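Local coordinates for sulfate transporter 4.1, chloroplastic (Arabidopsis thaliana, PDB 7LHV), which carries sulfate across the chloroplast membrane together with protons, and may take part in regulating sulfate assimilation, at residues 150-153 and 154-157; 234-238 and 239-243; 475-478 and 479-483. One frame throughout, in Å; residues are numbered along the deposited sequence.

Contact 1 (150-153 and 154-157); sequences GPVA and LVSL. With SO4 (sulfate ion), chain D.
With chi1 at -66°, Ser-156 places OG beside its own backbone N and anti to its carbonyl carbon, which lets the hydroxyl join the helical amide at the carbonyl oxygen of Val-152. In Val-152 a chi1 of -58° sets CG1 anti to the carbonyl carbon and leaves CG2 between the backbone N and that carbon, where the methyl lies 3.5 Å from CB of Val-155 and the two valines cross at a slant. Two donors grip Val-152 O from opposite faces of its plane: Ser-156 OG at 2.8 Å and Ser-156 N at 3.1 Å. Serine suits this place because its short hydroxyl can fold onto a carbonyl one turn back, and the same buried OG is also hydrogen-bonded to Tyr-385 OH. The next helical bond joins Leu-157 N to Ala-153 O. Val-152 is the N-cap residue, but its apolar side chain brings no capping acceptor. The adjacent amide of Ala-153 points instead at the bound sulfate, its N 3.2 Å from O3 of the ion in an almost straight bond (171°). The small methyl of Ala-153 probably leaves room for the anion at the helix start, whose partial positive charge probably helps hold it. Phe-391 N and Ser-392 OG also hydrogen-bond the ion, as expected for the substrate site of SLC26 transporters, where two helix N-termini face each other. The chain enters from strand 149-150, paired antiparallel with 388-389; Arg-393 bonds Pro-151 O, and Leu-154 and Leu-157 pack on helix 206-229.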
loop_
_atom_site.group_PDB
_atom_site.type_symbol
_atom_site.label_atom_id
_atom_site.label_comp_id
_atom_site.label_asym_id
_atom_site.label_seq_id
_atom_site.Cartn_x
_atom_site.Cartn_y
_atom_site.Cartn_z
ATOM N N GLY A 150 -27.629 -13.604 -2.917
ATOM C CA GLY A 150 -28.731 -12.913 -2.298
ATOM C C GLY A 150 -28.265 -11.960 -1.220
ATOM O O GLY A 150 -27.073 -11.661 -1.100
ATOM N N PRO A 151 -29.200 -11.449 -0.423
ATOM C CA PRO A 151 -28.819 -10.580 0.693
ATOM C C PRO A 151 -27.951 -11.318 1.699
ATOM O O PRO A 151 -28.149 -12.505 1.967
ATOM C CB PRO A 151 -30.166 -10.178 1.305
ATOM C CG PRO A 151 -31.171 -10.451 0.252
ATOM C CD PRO A 151 -30.657 -11.619 -0.513
ATOM N N VAL A 152 -26.981 -10.600 2.260
ATOM C CA VAL A 152 -26.142 -11.114 3.333
ATOM C C VAL A 152 -26.109 -10.074 4.444
ATOM O O VAL A 152 -26.472 -8.912 4.251
ATOM C CB VAL A 152 -24.713 -11.456 2.862
ATOM C CG1 VAL A 152 -24.757 -12.479 1.747
ATOM C CG2 VAL A 152 -23.992 -10.212 2.412
ATOM N N ALA A 153 -25.685 -10.514 5.629
ATOM C CA ALA A 153 -25.711 -9.633 6.791
ATOM C C ALA A 153 -24.759 -8.453 6.625
ATOM O O ALA A 153 -25.122 -7.309 6.917
ATOM C CB ALA A 153 -25.371 -10.423 8.052
ATOM N N LEU A 154 -23.543 -8.708 6.143
ATOM C CA LEU A 154 -22.532 -7.657 6.094
ATOM C C LEU A 154 -22.868 -6.604 5.045
ATOM O O LEU A 154 -22.765 -5.399 5.305
ATOM C CB LEU A 154 -21.158 -8.267 5.825
ATOM C CG LEU A 154 -19.976 -7.305 5.915
ATOM C CD1 LEU A 154 -19.936 -6.659 7.281
ATOM C CD2 LEU A 154 -18.679 -8.036 5.633
ATOM N N VAL A 155 -23.258 -7.035 3.846
ATOM C CA VAL A 155 -23.596 -6.081 2.796
ATOM C C VAL A 155 -24.836 -5.285 3.180
ATOM O O VAL A 155 -24.926 -4.085 2.903
ATOM C CB VAL A 155 -23.767 -6.804 1.450
ATOM C CG1 VAL A 155 -24.471 -5.918 0.449
ATOM C CG2 VAL A 155 -22.416 -7.227 0.914
ATOM N N SER A 156 -25.803 -5.934 3.831
ATOM C CA SER A 156 -26.973 -5.210 4.317
ATOM C C SER A 156 -26.583 -4.169 5.359
ATOM O O SER A 156 -27.111 -3.052 5.358
ATOM C CB SER A 156 -27.996 -6.187 4.892
ATOM O OG SER A 156 -28.520 -7.029 3.881
ATOM N N LEU A 157 -25.657 -4.517 6.255
ATOM C CA LEU A 157 -25.187 -3.551 7.242
ATOM C C LEU A 157 -24.497 -2.366 6.580
ATOM O O LEU A 157 -24.712 -1.215 6.973
ATOM C CB LEU A 157 -24.243 -4.230 8.230
ATOM C CG LEU A 157 -23.497 -3.296 9.178
ATOM C CD1 LEU A 157 -24.451 -2.655 10.166
ATOM C CD2 LEU A 157 -22.406 -4.056 9.900
HETATM S S SO4 D . -24.474 -14.751 5.613
HETATM O O1 SO4 D . -24.316 -15.664 6.738
HETATM O O2 SO4 D . -23.435 -15.018 4.627
HETATM O O3 SO4 D . -24.345 -13.379 6.085
HETATM O O4 SO4 D . -25.789 -14.938 5.009
#

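Contact 2 (234-238 and 239-243); sequences ARSSK and IVPIV
Pro-241 and Ile-242 fold back over Ser-236 and Lys-238 at the N-terminus of helix 239-249, where Lys-238 is the N-cap residue and the preceding loop lies against the first turn. Ile-239 opens the helix; its side chain turns from the loop to pack on Val-219 and Leu-222 of helix 206-229, and its backbone is hydrogen-bonded to Leu-473; a branched apolar residue suits a place against helix 206-229. Val-240 follows on the surface, touching Phe-474. Pro-241 comes next, in the first turn, where a residue without an N-H costs the helix little. The ring meets the loop through CD and CG, with CB a little farther off: CD lies 3.6 Å from CB of Lys-238, while CG lies 3.8 Å from CB of Ser-236. The Ser-236 hydroxyl turns back to Arg-235 O at 2.7 Å, approaching from above the carbonyl plane; CB of this serine makes the nearest approach to the ring, with OG close beside it. A glycine in place of Ser-236 would probably leave the Pro-241 ring uncovered along that flank and deprive the Arg-235 carbonyl of its hydroxyl donor. Lys-238 gives only the root of its chain to the proline, the amine leading away. Ile-242 has CG1 beside its backbone N and anti to its carbonyl carbon (chi1 -66°), which directs the long branch under the loop toward two backbone carbonyls. CG1 and CD1 of isoleucine give the necessary reach: CD1 ends 3.2 Å from Lys-238 O and 3.4 Å from Ser-236 O.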
loop_
_atom_site.group_PDB
_atom_site.type_symbol
_atom_site.label_atom_id
_atom_site.label_comp_id
_atom_site.label_asym_id
_atom_site.label_seq_id
_atom_site.Cartn_x
_atom_site.Cartn_y
_atom_site.Cartn_z
ATOM N N ALA A 234 -31.332 4.893 19.308
ATOM C CA ALA A 234 -30.525 5.750 18.451
ATOM C C ALA A 234 -29.805 4.916 17.403
ATOM O O ALA A 234 -29.204 3.884 17.710
ATOM C CB ALA A 234 -29.516 6.547 19.276
ATOM N N ARG A 235 -29.871 5.375 16.159
ATOM C CA ARG A 235 -29.291 4.662 15.028
ATOM C C ARG A 235 -27.830 5.071 14.882
ATOM O O ARG A 235 -27.529 6.230 14.583
ATOM C CB ARG A 235 -30.094 4.958 13.763
ATOM C CG ARG A 235 -29.672 4.165 12.553
ATOM C CD ARG A 235 -28.629 4.926 11.770
ATOM N NE ARG A 235 -28.297 4.270 10.516
ATOM C CZ ARG A 235 -27.297 4.638 9.730
ATOM N NH1 ARG A 235 -26.537 5.683 10.019
ATOM N NH2 ARG A 235 -27.050 3.937 8.630
ATOM N N SER A 236 -26.925 4.118 15.092
ATOM C CA SER A 236 -25.502 4.374 14.927
ATOM C C SER A 236 -24.780 3.052 14.724
ATOM O O SER A 236 -25.317 1.980 15.010
ATOM C CB SER A 236 -24.920 5.129 16.127
ATOM O OG SER A 236 -25.353 6.480 16.133
ATOM N N SER A 237 -23.554 3.149 14.218
ATOM C CA SER A 237 -22.696 1.997 13.991
ATOM C C SER A 237 -21.663 1.811 15.094
ATOM O O SER A 237 -20.747 0.996 14.940
ATOM C CB SER A 237 -21.998 2.119 12.636
ATOM O OG SER A 237 -21.071 1.069 12.446
ATOM N N LYS A 238 -21.777 2.551 16.190
ATOM C CA LYS A 238 -20.859 2.458 17.312
ATOM C C LYS A 238 -21.590 1.924 18.537
ATOM O O LYS A 238 -22.780 2.184 18.729
ATOM C CB LYS A 238 -20.236 3.818 17.628
ATOM C CG LYS A 238 -19.702 4.551 16.413
ATOM C CD LYS A 238 -19.265 5.958 16.776
ATOM C CE LYS A 238 -18.739 6.700 15.562
ATOM N NZ LYS A 238 -19.824 6.968 14.580
ATOM N N ILE A 239 -20.865 1.172 19.365
ATOM C CA ILE A 239 -21.493 0.493 20.494
ATOM C C ILE A 239 -21.924 1.487 21.565
ATOM O O ILE A 239 -22.991 1.337 22.173
ATOM C CB ILE A 239 -20.545 -0.573 21.068
ATOM C CG1 ILE A 239 -20.198 -1.592 19.990
ATOM C CG2 ILE A 239 -21.179 -1.271 22.256
ATOM C CD1 ILE A 239 -21.396 -2.247 19.357
ATOM N N VAL A 240 -21.098 2.500 21.832
ATOM C CA VAL A 240 -21.381 3.413 22.938
ATOM C C VAL A 240 -22.692 4.170 22.745
ATOM O O VAL A 240 -23.511 4.185 23.678
ATOM C CB VAL A 240 -20.182 4.347 23.174
ATOM C CG1 VAL A 240 -20.506 5.365 24.248
ATOM C CG2 VAL A 240 -18.952 3.540 23.553
ATOM N N PRO A 241 -22.954 4.820 21.600
ATOM C CA PRO A 241 -24.270 5.463 21.436
ATOM C C PRO A 241 -25.433 4.490 21.490
ATOM O O PRO A 241 -26.498 4.838 22.014
ATOM C CB PRO A 241 -24.157 6.146 20.067
ATOM C CG PRO A 241 -23.060 5.443 19.374
ATOM C CD PRO A 241 -22.087 5.080 20.440
ATOM N N ILE A 242 -25.261 3.271 20.974
ATOM C CA ILE A 242 -26.344 2.291 21.007
ATOM C C ILE A 242 -26.694 1.936 22.446
ATOM O O ILE A 242 -27.868 1.920 22.837
ATOM C CB ILE A 242 -25.962 1.037 20.199
ATOM C CG1 ILE A 242 -25.834 1.369 18.715
ATOM C CG2 ILE A 242 -26.986 -0.061 20.409
ATOM C CD1 ILE A 242 -25.245 0.245 17.895
ATOM N N VAL A 243 -25.674 1.655 23.259
ATOM C CA VAL A 243 -25.917 1.289 24.650
ATOM C C VAL A 243 -26.486 2.471 25.422
ATOM O O VAL A 243 -27.371 2.308 26.273
ATOM C CB VAL A 243 -24.627 0.751 25.292
ATOM C CG1 VAL A 243 -24.844 0.466 26.766
ATOM C CG2 VAL A 243 -24.164 -0.500 24.569
#

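Contact 3 (475-478 and 479-483); sequences FGIE and IGVLV. With S1P ((2S,3R,4E)-2-amino-3-hydroxyoctadec-4-en-1-yl dihydrogen phosphate), chain C.
Gly-480 N bonds to Gly-476 O at 3.1 Å, and the backbone series continues with Val-481 N to Ile-477 O and Leu-482 N to Glu-478 O, both at 2.9 Å. They form the opening turns of helix 477-496, with Gly-476 as the N-cap residue after Phe-475 has left the preceding helix 459-474.

Apolar contacts lie on two flanks. Ile-479 holds CG2 anti to its backbone N and CG1 beside that N (chi1 -69°), which brings CG2 to 3.9 Å from CB of Phe-475; the phenyl ring itself leads away across the surface. On the buried flank CG2 of Ile-477 meets CG2 of Val-481 loosely, and both residues also pack on Phe-212 of helix 206-229, a place where branched aliphatic side chains fill the space between helices.

The remaining contacts are with the bound sphingosine 1-phosphate. Glu-478 extends beyond CG along the lipid: its CB and CG run beside C4, and OE1 lies 3.2 Å from the ester oxygen O1 and 3.4 Å from phosphate oxygen O23. The lipid amine N2, 3.9 Å from CD of Glu-478, may partly offset the like charges of carboxylate and phosphate. One turn on, Leu-482 lays CD1 3.7 Å from C1, while Ile-479 approaches phosphate oxygen O24 with CG1 and Val-481 CG1 touches the tail at C14. Glu-478 by the polar headgroup and aliphatic neighbours along the lipid are characteristic of a binding site for an amphipathic lipid on the flank of a membrane helix, lined here also by Val-208, Pro-335, Leu-339 and Leu-346.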
loop_
_atom_site.group_PDB
_atom_site.type_symbol
_atom_site.label_atom_id
_atom_site.label_comp_id
_atom_site.label_asym_id
_atom_site.label_seq_id
_atom_site.Cartn_x
_atom_site.Cartn_y
_atom_site.Cartn_z
ATOM N N PHE A 475 -15.377 2.686 17.098
ATOM C CA PHE A 475 -15.450 3.710 16.073
ATOM C C PHE A 475 -16.304 3.193 14.919
ATOM O O PHE A 475 -16.917 2.127 15.001
ATOM C CB PHE A 475 -14.039 4.109 15.640
ATOM C CG PHE A 475 -13.173 4.576 16.774
ATOM C CD1 PHE A 475 -13.194 5.898 17.179
ATOM C CD2 PHE A 475 -12.350 3.690 17.444
ATOM C CE1 PHE A 475 -12.405 6.324 18.227
ATOM C CE2 PHE A 475 -11.560 4.112 18.492
ATOM C CZ PHE A 475 -11.588 5.430 18.883
ATOM N N GLY A 476 -16.354 3.947 13.832
ATOM C CA GLY A 476 -17.220 3.590 12.730
ATOM C C GLY A 476 -16.742 2.362 11.979
ATOM O O GLY A 476 -15.642 1.845 12.177
ATOM N N ILE A 477 -17.620 1.871 11.103
ATOM C CA ILE A 477 -17.237 0.804 10.185
ATOM C C ILE A 477 -16.145 1.287 9.241
ATOM O O ILE A 477 -15.174 0.573 8.970
ATOM C CB ILE A 477 -18.468 0.300 9.409
ATOM C CG1 ILE A 477 -19.300 -0.645 10.272
ATOM C CG2 ILE A 477 -18.047 -0.392 8.127
ATOM C CD1 ILE A 477 -20.714 -0.812 9.776
ATOM N N GLU A 478 -16.293 2.508 8.721
ATOM C CA GLU A 478 -15.318 3.042 7.777
ATOM C C GLU A 478 -13.954 3.230 8.428
ATOM O O GLU A 478 -12.921 2.942 7.815
ATOM C CB GLU A 478 -15.831 4.357 7.197
ATOM C CG GLU A 478 -17.146 4.206 6.454
ATOM C CD GLU A 478 -17.861 5.524 6.259
ATOM O OE1 GLU A 478 -17.413 6.534 6.840
ATOM O OE2 GLU A 478 -18.868 5.550 5.523
ATOM N N ILE A 479 -13.929 3.716 9.671
ATOM C CA ILE A 479 -12.659 3.872 10.375
ATOM C C ILE A 479 -11.997 2.519 10.588
ATOM O O ILE A 479 -10.783 2.373 10.407
ATOM C CB ILE A 479 -12.869 4.619 11.704
ATOM C CG1 ILE A 479 -13.241 6.077 11.437
ATOM C CG2 ILE A 479 -11.622 4.542 12.562
ATOM C CD1 ILE A 479 -13.759 6.804 12.652
ATOM N N GLY A 480 -12.777 1.509 10.978
ATOM C CA GLY A 480 -12.214 0.179 11.154
ATOM C C GLY A 480 -11.674 -0.405 9.862
ATOM O O GLY A 480 -10.613 -1.031 9.848
ATOM N N VAL A 481 -12.398 -0.205 8.759
ATOM C CA VAL A 481 -11.928 -0.674 7.459
ATOM C C VAL A 481 -10.621 0.011 7.090
ATOM O O VAL A 481 -9.672 -0.632 6.622
ATOM C CB VAL A 481 -13.007 -0.443 6.387
ATOM C CG1 VAL A 481 -12.406 -0.535 4.997
ATOM C CG2 VAL A 481 -14.134 -1.440 6.544
ATOM N N LEU A 482 -10.553 1.329 7.290
ATOM C CA LEU A 482 -9.339 2.067 6.961
ATOM C C LEU A 482 -8.167 1.606 7.813
ATOM O O LEU A 482 -7.056 1.436 7.305
ATOM C CB LEU A 482 -9.574 3.567 7.134
ATOM C CG LEU A 482 -10.379 4.236 6.021
ATOM C CD1 LEU A 482 -10.568 5.715 6.312
ATOM C CD2 LEU A 482 -9.710 4.029 4.674
ATOM N N VAL A 483 -8.395 1.388 9.109
ATOM C CA VAL A 483 -7.322 0.920 9.986
ATOM C C VAL A 483 -6.843 -0.462 9.566
ATOM O O VAL A 483 -5.636 -0.724 9.519
ATOM C CB VAL A 483 -7.782 0.939 11.455
ATOM C CG1 VAL A 483 -6.739 0.293 12.335
ATOM C CG2 VAL A 483 -8.012 2.365 11.905
HETATM C C1 S1P C . -13.705 7.557 6.007
HETATM O O1 S1P C . -14.765 8.323 6.601
HETATM C C2 S1P C . -14.002 7.454 4.528
HETATM N N2 S1P C . -15.407 7.747 4.213
HETATM C C3 S1P C . -13.545 6.112 3.937
HETATM O O3 S1P C . -12.803 6.462 2.776
HETATM C C4 S1P C . -14.679 5.198 3.583
HETATM C C5 S1P C . -14.564 3.979 3.084
HETATM C C6 S1P C . -13.356 3.167 2.746
HETATM C C7 S1P C . -13.422 2.454 1.392
HETATM C C8 S1P C . -12.342 1.402 1.206
HETATM C C9 S1P C . -12.440 0.599 -0.075
HETATM C C10 S1P C . -11.434 -0.535 -0.173
HETATM C C11 S1P C . -12.017 -1.926 -0.039
HETATM C C12 S1P C . -11.252 -2.816 0.907
HETATM C C13 S1P C . -12.000 -4.027 1.391
HETATM C C14 S1P C . -12.396 -3.945 2.843
HETATM C C15 S1P C . -12.076 -5.167 3.673
HETATM C C16 S1P C . -12.439 -5.051 5.139
HETATM C C17 S1P C . -11.299 -5.121 6.128
HETATM P P22 S1P C . -14.473 8.840 8.061
HETATM O O23 S1P C . -15.723 8.577 8.906
HETATM O O24 S1P C . -13.326 7.992 8.553
HETATM O O25 S1P C . -14.107 10.266 8.000
#

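How the contacts relate
From the N terminus, contact 1 turns the chain from strand 149-150 into helix 153-166 beside the sulfate. Contact 2 comes next, folding the loop after helix 206-229 onto the start of helix 239-249, and contact 3 joins helix 459-474 to helix 477-496. All three are local helix beginnings in series along the chain, neither nested nor crossing. In space contact 3 bridges the other two: Ile-477 CD1 packs on Leu-157 CD2 of contact 1 at 3.7 Å and on Ser-237 OG of contact 2, while Lys-238 lies along Phe-475 and Gly-476. Contacts 1 and 2 do not touch, their nearest atoms about 6 Å apart.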